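PDB 4NZS: beta-ketothiolase BktB from Ralstonia eutropha, which catalyses the condensation of acetyl-CoA with propionyl-CoA or a second acetyl-CoA, giving beta-ketoacyl-CoA precursors for efficient production of the polyester poly(beta-hydroxybutyrate-co-beta-hydroxyvalerate). Local coordinates for residues A[7-12]-A[279-284]; A[15-20]-A[365-370]. All blocks are in the same frame, centred on the assembly; numbering follows the deposited sequence.

Contact 1: residues A[7-12]-A[279-284]; sequences TREVVV and LARLVS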
ATOM      1  N   THR A   7      11.736   0.189  51.877  1.00 67.48           N
ATOM      2  CA  THR A   7      11.113  -0.983  52.599  1.00 68.50           C
ATOM      3  C   THR A   7      11.641  -2.380  52.125  1.00 66.81           C
ATOM      4  O   THR A   7      12.035  -3.215  52.966  1.00 54.01           O
ATOM      5  CB  THR A   7       9.548  -0.913  52.536  1.00 70.67           C
ATOM      6  OG1 THR A   7       9.082  -1.270  51.232  1.00 73.35           O
ATOM      7  CG2 THR A   7       9.022   0.510  52.866  1.00 74.04           C
ATOM      8  N   ARG A   8      11.685  -2.576  50.785  1.00 71.88           N
ATOM      9  CA  ARG A   8      11.832  -3.891  50.073  1.00 64.08           C
ATOM     10  C   ARG A   8      13.067  -3.998  49.179  1.00 60.99           C
ATOM     11  O   ARG A   8      13.736  -2.999  48.915  1.00 53.39           O
ATOM     12  CB  ARG A   8      10.630  -4.097  49.152  1.00 64.75           C
ATOM     13  CG  ARG A   8       9.290  -4.102  49.855  1.00 69.20           C
ATOM     14  CD  ARG A   8       8.972  -5.490  50.367  1.00 71.78           C
ATOM     15  NE  ARG A   8       8.506  -6.348  49.286  1.00 75.37           N
ATOM     16  CZ  ARG A   8       7.241  -6.434  48.881  1.00 79.97           C
ATOM     17  NH1 ARG A   8       6.285  -5.711  49.465  1.00 84.87           N
ATOM     18  NH2 ARG A   8       6.927  -7.244  47.877  1.00 81.43           N
ATOM     19  N   GLU A   9      13.313  -5.199  48.641  1.00 66.55           N
ATOM     20  CA  GLU A   9      14.527  -5.490  47.845  1.00 70.06           C
ATOM     21  C   GLU A   9      14.337  -6.443  46.620  1.00 76.05           C
ATOM     22  O   GLU A   9      13.607  -7.436  46.728  1.00 81.01           O
ATOM     23  CB  GLU A   9      15.535  -6.091  48.804  1.00 75.20           C
ATOM     24  CG  GLU A   9      16.610  -6.971  48.190  1.00 87.60           C
ATOM     25  CD  GLU A   9      17.718  -6.166  47.555  1.00 94.98           C
ATOM     26  OE1 GLU A   9      17.422  -5.431  46.570  1.00102.38           O
ATOM     27  OE2 GLU A   9      18.872  -6.280  48.051  1.00 89.61           O
ATOM     28  N   VAL A  10      15.037  -6.185  45.493  1.00 70.33           N
ATOM     29  CA  VAL A  10      14.889  -7.009  44.239  1.00 63.30           C
ATOM     30  C   VAL A  10      16.150  -7.599  43.602  1.00 55.88           C
ATOM     31  O   VAL A  10      17.152  -6.911  43.413  1.00 49.43           O
ATOM     32  CB  VAL A  10      14.183  -6.238  43.103  1.00 67.78           C
ATOM     33  CG1 VAL A  10      12.723  -5.999  43.445  1.00 62.74           C
ATOM     34  CG2 VAL A  10      14.913  -4.945  42.754  1.00 70.28           C
ATOM     35  N   VAL A  11      16.064  -8.866  43.211  1.00 56.66           N
ATOM     36  CA  VAL A  11      17.215  -9.616  42.700  1.00 53.45           C
ATOM     37  C   VAL A  11      16.897 -10.292  41.390  1.00 57.97           C
ATOM     38  O   VAL A  11      15.722 -10.508  41.073  1.00 60.81           O
ATOM     39  CB  VAL A  11      17.601 -10.760  43.655  1.00 57.75           C
ATOM     40  CG1 VAL A  11      18.043 -10.198  44.985  1.00 57.56           C
ATOM     41  CG2 VAL A  11      16.447 -11.749  43.860  1.00 57.94           C
ATOM     42  N   VAL A  12      17.945 -10.687  40.665  1.00 52.11           N
ATOM     43  CA  VAL A  12      17.783 -11.357  39.385  1.00 49.48           C
ATOM     44  C   VAL A  12      18.163 -12.819  39.372  1.00 47.23           C
ATOM     45  O   VAL A  12      19.351 -13.181  39.310  1.00 44.67           O
ATOM     46  CB  VAL A  12      18.627 -10.703  38.296  1.00 49.61           C
ATOM     47  CG1 VAL A  12      18.140 -11.207  36.950  1.00 44.60           C
ATOM     48  CG2 VAL A  12      18.535  -9.186  38.430  1.00 52.54           C
ATOM     49  N   LEU A 279      21.859 -13.788  40.566  1.00 63.51           N
ATOM     50  CA  LEU A 279      23.148 -13.361  40.022  1.00 58.58           C
ATOM     51  C   LEU A 279      23.404 -11.937  40.413  1.00 60.43           C
ATOM     52  O   LEU A 279      24.518 -11.456  40.262  1.00 77.17           O
ATOM     53  CB  LEU A 279      23.226 -13.448  38.503  1.00 55.73           C
ATOM     54  CG  LEU A 279      22.065 -14.041  37.724  1.00 58.64           C
ATOM     55  CD1 LEU A 279      22.367 -13.922  36.232  1.00 55.67           C
ATOM     56  CD2 LEU A 279      21.809 -15.476  38.158  1.00 58.79           C
ATOM     57  N   ALA A 280      22.379 -11.224  40.856  1.00 58.72           N
ATOM     58  CA  ALA A 280      22.612  -9.934  41.452  1.00 59.22           C
ATOM     59  C   ALA A 280      21.369  -9.313  42.015  1.00 58.92           C
ATOM     60  O   ALA A 280      20.262  -9.796  41.826  1.00 64.52           O
ATOM     61  CB  ALA A 280      23.284  -8.975  40.469  1.00 67.23           C
ATOM     62  N   ARG A 281      21.603  -8.266  42.780  1.00 63.72           N
ATOM     63  CA  ARG A 281      20.559  -7.464  43.365  1.00 76.88           C
ATOM     64  C   ARG A 281      20.590  -6.187  42.574  1.00 76.76           C
ATOM     65  O   ARG A 281      21.617  -5.843  41.965  1.00 77.93           O
ATOM     66  CB  ARG A 281      20.854  -7.153  44.858  1.00 90.72           C
ATOM     67  CG  ARG A 281      21.903  -6.045  45.114  1.00 95.56           C
ATOM     68  CD  ARG A 281      22.342  -5.856  46.574  1.00 97.41           C
ATOM     69  NE  ARG A 281      21.386  -5.103  47.411  1.00103.23           N
ATOM     70  CZ  ARG A 281      21.682  -4.477  48.558  1.00110.00           C
ATOM     71  NH1 ARG A 281      22.926  -4.475  49.032  1.00117.65           N
ATOM     72  NH2 ARG A 281      20.729  -3.839  49.242  1.00102.61           N
ATOM     73  N   LEU A 282      19.482  -5.468  42.605  1.00 68.58           N
ATOM     74  CA  LEU A 282      19.473  -4.145  42.054  1.00 70.10           C
ATOM     75  C   LEU A 282      20.098  -3.245  43.090  1.00 67.69           C
ATOM     76  O   LEU A 282      19.700  -3.295  44.243  1.00 66.50           O
ATOM     77  CB  LEU A 282      18.050  -3.702  41.806  1.00 74.71           C
ATOM     78  CG  LEU A 282      17.808  -3.157  40.412  1.00 77.16           C
ATOM     79  CD1 LEU A 282      16.317  -2.928  40.299  1.00 81.15           C
ATOM     80  CD2 LEU A 282      18.593  -1.881  40.135  1.00 79.46           C
ATOM     81  N   VAL A 283      21.066  -2.423  42.691  1.00 65.61           N
ATOM     82  CA  VAL A 283      21.579  -1.399  43.585  1.00 63.10           C
ATOM     83  C   VAL A 283      20.700  -0.173  43.504  1.00 60.97           C
ATOM     84  O   VAL A 283      19.991   0.130  44.445  1.00 64.59           O
ATOM     85  CB  VAL A 283      23.007  -0.978  43.248  1.00 61.47           C
ATOM     86  CG1 VAL A 283      23.485   0.061  44.256  1.00 61.24           C
ATOM     87  CG2 VAL A 283      23.919  -2.195  43.213  1.00 66.78           C
ATOM     88  N   SER A 284      20.751   0.513  42.363  1.00 59.76           N
ATOM     89  CA  SER A 284      20.017   1.749  42.122  1.00 52.62           C
ATOM     90  C   SER A 284      19.906   1.951  40.582  1.00 54.32           C
ATOM     91  O   SER A 284      20.465   1.162  39.801  1.00 52.60           O
ATOM     92  CB  SER A 284      20.734   2.929  42.791  1.00 50.91           C
ATOM     93  OG  SER A 284      21.993   3.201  42.153  1.00 52.88           O
TER
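V11 and R281 lie opposite each other as an antiparallel non-hydrogen-bonded pair, CA to CA 4.0 Å, where strand 10-12 meets strand 280-284 at 134°. This is the junction of the N- and C-terminal halves of the thiolase fold, and the strands, far from fully antiparallel, pair here over a short distance. On either side of V11, backbone hydrogen bonds join the strands: L282 N gives to V10 O (2.9 Å) and V12 N to A280 O (2.7 Å). Beta-branched valines suit such an extended, buried backbone. V10 and L282 lie side by side and point the same way, with V10 CG2 a tight 3.5 Å from L282 CD1; together they pack on helix 97-110. Toward the start of segment 7-12, the partly exposed E9 and R281 meet: R281 bends at chi3 (-78°) and brings NE to E9 OE2 at 2.8 Å, a salt bridge whose hydrogen bond is weak. The carboxylate and guanidinium planes are steeply inclined to each other, so the two groups do not meet as a flat pair. The long arginine also reaches E397 on the next strand through NH1. Beyond V12, L279 N bonds to V12 O at 2.9 Å, while L279 CG lies 3.3 Å from V12 O.

Contact 2: residues A[15-20]-A[365-370]; sequences GVRTAI and TVKALH
V366 meets the strand at G15 and V16 with both of its methyl groups, in the helix-on-sheet packing of the thiolase fold: helix 357-375 of the C-terminal half lies on strand 10-22 of the N-terminal half. CG1 is anti to the backbone N (chi1 166°) and CG2 anti to the carbonyl carbon, so the fork of this helix residue spreads against the peptide between the two: V366 CG2 comes within 3.2 Å of V16 N, and V366 CG1 lies 3.6 Å from V16 N. G15 lies close to the helix, its CA 5.1 Å from V366 CA. One turn on, the H370 ring swings toward the same glycine; NE2 gives a weak, bent hydrogen bond to G15 O at 2.9 Å, a polar partner for a buried carbonyl. Past the valine, R17 crosses obliquely, its CG 4.1 Å from V366 CG1. Its chain runs extended from CG to NE, and the aliphatic K367 CG sits 4.2 Å from R17 NE. The two cations are kept apart, R17 NH2 and K367 NZ being 6.1 Å distant, and probably repel little because each is drawn elsewhere: R17 to T18 O, D222 and the F201 ring, K367 to G348 O and E321. V16 points away, onto helix 32-47, so strand 10-22 is packed here between that helix and helix 357-375, whose V366 also touches V263 of adjoining strand 257-267.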
ATOM      1  N   GLY A  15      18.544 -14.680  33.585  1.00 47.14           N
ATOM      2  CA  GLY A  15      18.727 -13.622  32.596  1.00 52.41           C
ATOM      3  C   GLY A  15      19.149 -14.241  31.276  1.00 57.38           C
ATOM      4  O   GLY A  15      20.144 -14.937  31.231  1.00 63.33           O
ATOM      5  N   VAL A  16      18.437 -13.965  30.186  1.00 57.31           N
ATOM      6  CA  VAL A  16      18.644 -14.720  28.947  1.00 56.70           C
ATOM      7  C   VAL A  16      18.283 -13.900  27.677  1.00 50.71           C
ATOM      8  O   VAL A  16      17.541 -12.890  27.765  1.00 42.86           O
ATOM      9  CB  VAL A  16      17.825 -16.054  29.062  1.00 60.01           C
ATOM     10  CG1 VAL A  16      16.828 -16.263  27.913  1.00 59.43           C
ATOM     11  CG2 VAL A  16      18.741 -17.256  29.200  1.00 56.51           C
ATOM     12  N   ARG A  17      18.771 -14.354  26.510  1.00 38.97           N
ATOM     13  CA  ARG A  17      18.524 -13.645  25.262  1.00 38.28           C
ATOM     14  C   ARG A  17      18.634 -14.485  23.983  1.00 34.80           C
ATOM     15  O   ARG A  17      19.358 -15.410  23.941  1.00 33.20           O
ATOM     16  CB  ARG A  17      19.526 -12.506  25.152  1.00 37.63           C
ATOM     17  CG  ARG A  17      20.973 -12.921  24.987  1.00 36.05           C
ATOM     18  CD  ARG A  17      21.751 -11.665  24.584  1.00 38.59           C
ATOM     19  NE  ARG A  17      23.174 -11.822  24.329  1.00 37.94           N
ATOM     20  CZ  ARG A  17      23.704 -12.137  23.157  1.00 39.73           C
ATOM     21  NH1 ARG A  17      22.946 -12.413  22.115  1.00 45.66           N
ATOM     22  NH2 ARG A  17      25.011 -12.231  23.034  1.00 39.46           N
ATOM     23  N   THR A  18      17.894 -14.151  22.938  1.00 38.85           N
ATOM     24  CA  THR A  18      18.261 -14.635  21.603  1.00 41.34           C
ATOM     25  C   THR A  18      19.624 -14.088  21.316  1.00 37.28           C
ATOM     26  O   THR A  18      20.077 -13.176  22.000  1.00 39.52           O
ATOM     27  CB  THR A  18      17.311 -14.151  20.474  1.00 41.90           C
ATOM     28  OG1 THR A  18      17.437 -12.739  20.270  1.00 39.22           O
ATOM     29  CG2 THR A  18      15.839 -14.508  20.844  1.00 43.01           C
ATOM     30  N   ALA A  19      20.272 -14.705  20.346  1.00 33.44           N
ATOM     31  CA  ALA A  19      21.400 -14.112  19.633  1.00 30.65           C
ATOM     32  C   ALA A  19      20.871 -12.983  18.779  1.00 30.81           C
ATOM     33  O   ALA A  19      19.674 -12.943  18.519  1.00 33.93           O
ATOM     34  CB  ALA A  19      22.034 -15.172  18.726  1.00 29.00           C
ATOM     35  N   ILE A  20      21.750 -12.142  18.234  1.00 32.51           N
ATOM     36  CA  ILE A  20      21.323 -10.957  17.515  1.00 31.32           C
ATOM     37  C   ILE A  20      21.423 -11.170  16.028  1.00 33.91           C
ATOM     38  O   ILE A  20      22.487 -11.593  15.548  1.00 36.43           O
ATOM     39  CB  ILE A  20      22.179  -9.753  17.883  1.00 34.17           C
ATOM     40  CG1 ILE A  20      22.072  -9.513  19.385  1.00 36.91           C
ATOM     41  CG2 ILE A  20      21.717  -8.526  17.098  1.00 36.42           C
ATOM     42  CD1 ILE A  20      23.193  -8.680  20.008  1.00 37.50           C
ATOM     43  N   THR A 365      21.907  -6.054  29.556  1.00 42.31           N
ATOM     44  CA  THR A 365      21.765  -6.398  30.952  1.00 44.79           C
ATOM     45  C   THR A 365      22.161  -7.874  31.092  1.00 46.83           C
ATOM     46  O   THR A 365      23.147  -8.201  31.742  1.00 53.26           O
ATOM     47  CB  THR A 365      20.376  -6.065  31.470  1.00 47.02           C
ATOM     48  OG1 THR A 365      20.259  -4.647  31.543  1.00 46.23           O
ATOM     49  CG2 THR A 365      20.163  -6.598  32.845  1.00 49.18           C
ATOM     50  N   VAL A 366      21.470  -8.743  30.387  1.00 50.01           N
ATOM     51  CA  VAL A 366      21.801 -10.165  30.356  1.00 48.95           C
ATOM     52  C   VAL A 366      23.282 -10.400  30.037  1.00 48.48           C
ATOM     53  O   VAL A 366      23.961 -11.290  30.632  1.00 40.41           O
ATOM     54  CB  VAL A 366      20.913 -10.877  29.339  1.00 49.86           C
ATOM     55  CG1 VAL A 366      21.434 -12.272  29.031  1.00 49.29           C
ATOM     56  CG2 VAL A 366      19.475 -10.907  29.874  1.00 50.95           C
ATOM     57  N   LYS A 367      23.834  -9.595  29.150  1.00 42.31           N
ATOM     58  CA  LYS A 367      25.276  -9.722  28.975  1.00 40.44           C
ATOM     59  C   LYS A 367      26.048  -9.479  30.255  1.00 37.69           C
ATOM     60  O   LYS A 367      26.977 -10.191  30.560  1.00 40.09           O
ATOM     61  CB  LYS A 367      25.797  -8.733  27.980  1.00 35.72           C
ATOM     62  CG  LYS A 367      25.501  -9.114  26.588  1.00 34.52           C
ATOM     63  CD  LYS A 367      25.825  -7.890  25.777  1.00 35.77           C
ATOM     64  CE  LYS A 367      27.285  -7.772  25.513  1.00 36.00           C
ATOM     65  NZ  LYS A 367      27.493  -6.837  24.394  1.00 34.20           N
ATOM     66  N   ALA A 368      25.664  -8.454  30.989  1.00 41.53           N
ATOM     67  CA  ALA A 368      26.594  -7.834  31.943  1.00 45.30           C
ATOM     68  C   ALA A 368      26.681  -8.667  33.185  1.00 40.29           C
ATOM     69  O   ALA A 368      27.754  -9.154  33.518  1.00 40.86           O
ATOM     70  CB  ALA A 368      26.161  -6.412  32.262  1.00 44.80           C
ATOM     71  N   LEU A 369      25.534  -8.842  33.830  1.00 40.53           N
ATOM     72  CA  LEU A 369      25.259  -9.960  34.756  1.00 42.19           C
ATOM     73  C   LEU A 369      25.971 -11.294  34.410  1.00 47.95           C
ATOM     74  O   LEU A 369      26.537 -11.962  35.274  1.00 55.94           O
ATOM     75  CB  LEU A 369      23.743 -10.180  34.807  1.00 44.40           C
ATOM     76  CG  LEU A 369      22.930  -9.427  35.923  1.00 44.71           C
ATOM     77  CD1 LEU A 369      23.479  -8.068  36.346  1.00 44.20           C
ATOM     78  CD2 LEU A 369      21.446  -9.278  35.618  1.00 39.50           C
ATOM     79  N   HIS A 370      25.993 -11.683  33.153  1.00 51.13           N
ATOM     80  CA  HIS A 370      26.640 -12.950  32.821  1.00 56.88           C
ATOM     81  C   HIS A 370      28.167 -12.878  32.840  1.00 59.92           C
ATOM     82  O   HIS A 370      28.829 -13.905  33.118  1.00 61.64           O
ATOM     83  CB  HIS A 370      26.091 -13.520  31.508  1.00 53.81           C
ATOM     84  CG  HIS A 370      24.860 -14.341  31.708  1.00 52.34           C
ATOM     85  ND1 HIS A 370      24.846 -15.713  31.563  1.00 57.58           N
ATOM     86  CD2 HIS A 370      23.619 -13.999  32.127  1.00 55.77           C
ATOM     87  CE1 HIS A 370      23.639 -16.173  31.850  1.00 53.71           C
ATOM     88  NE2 HIS A 370      22.875 -15.152  32.194  1.00 53.62           N
TER

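Contacts 1 and 2 have centres 18 Å apart and share strand 10-22, contact 1 at its start and contact 2 further on. The segments alternate in the chain, 7-12, 15-20, 279-284, 365-370, so in both cases the N-terminal half meets the C-terminal half: first strand to strand, then strand to helix. L369 of helix 357-375 connects them, its CD2 lying 4.0 Å from V12 CG2 and its CD1 4.2 Å from A280 CB. The shared strand is thus packed against helices 97-110 and 357-375, one from each half, which begin just after C95, the probable nucleophile, and H355, a predicted proton acceptor.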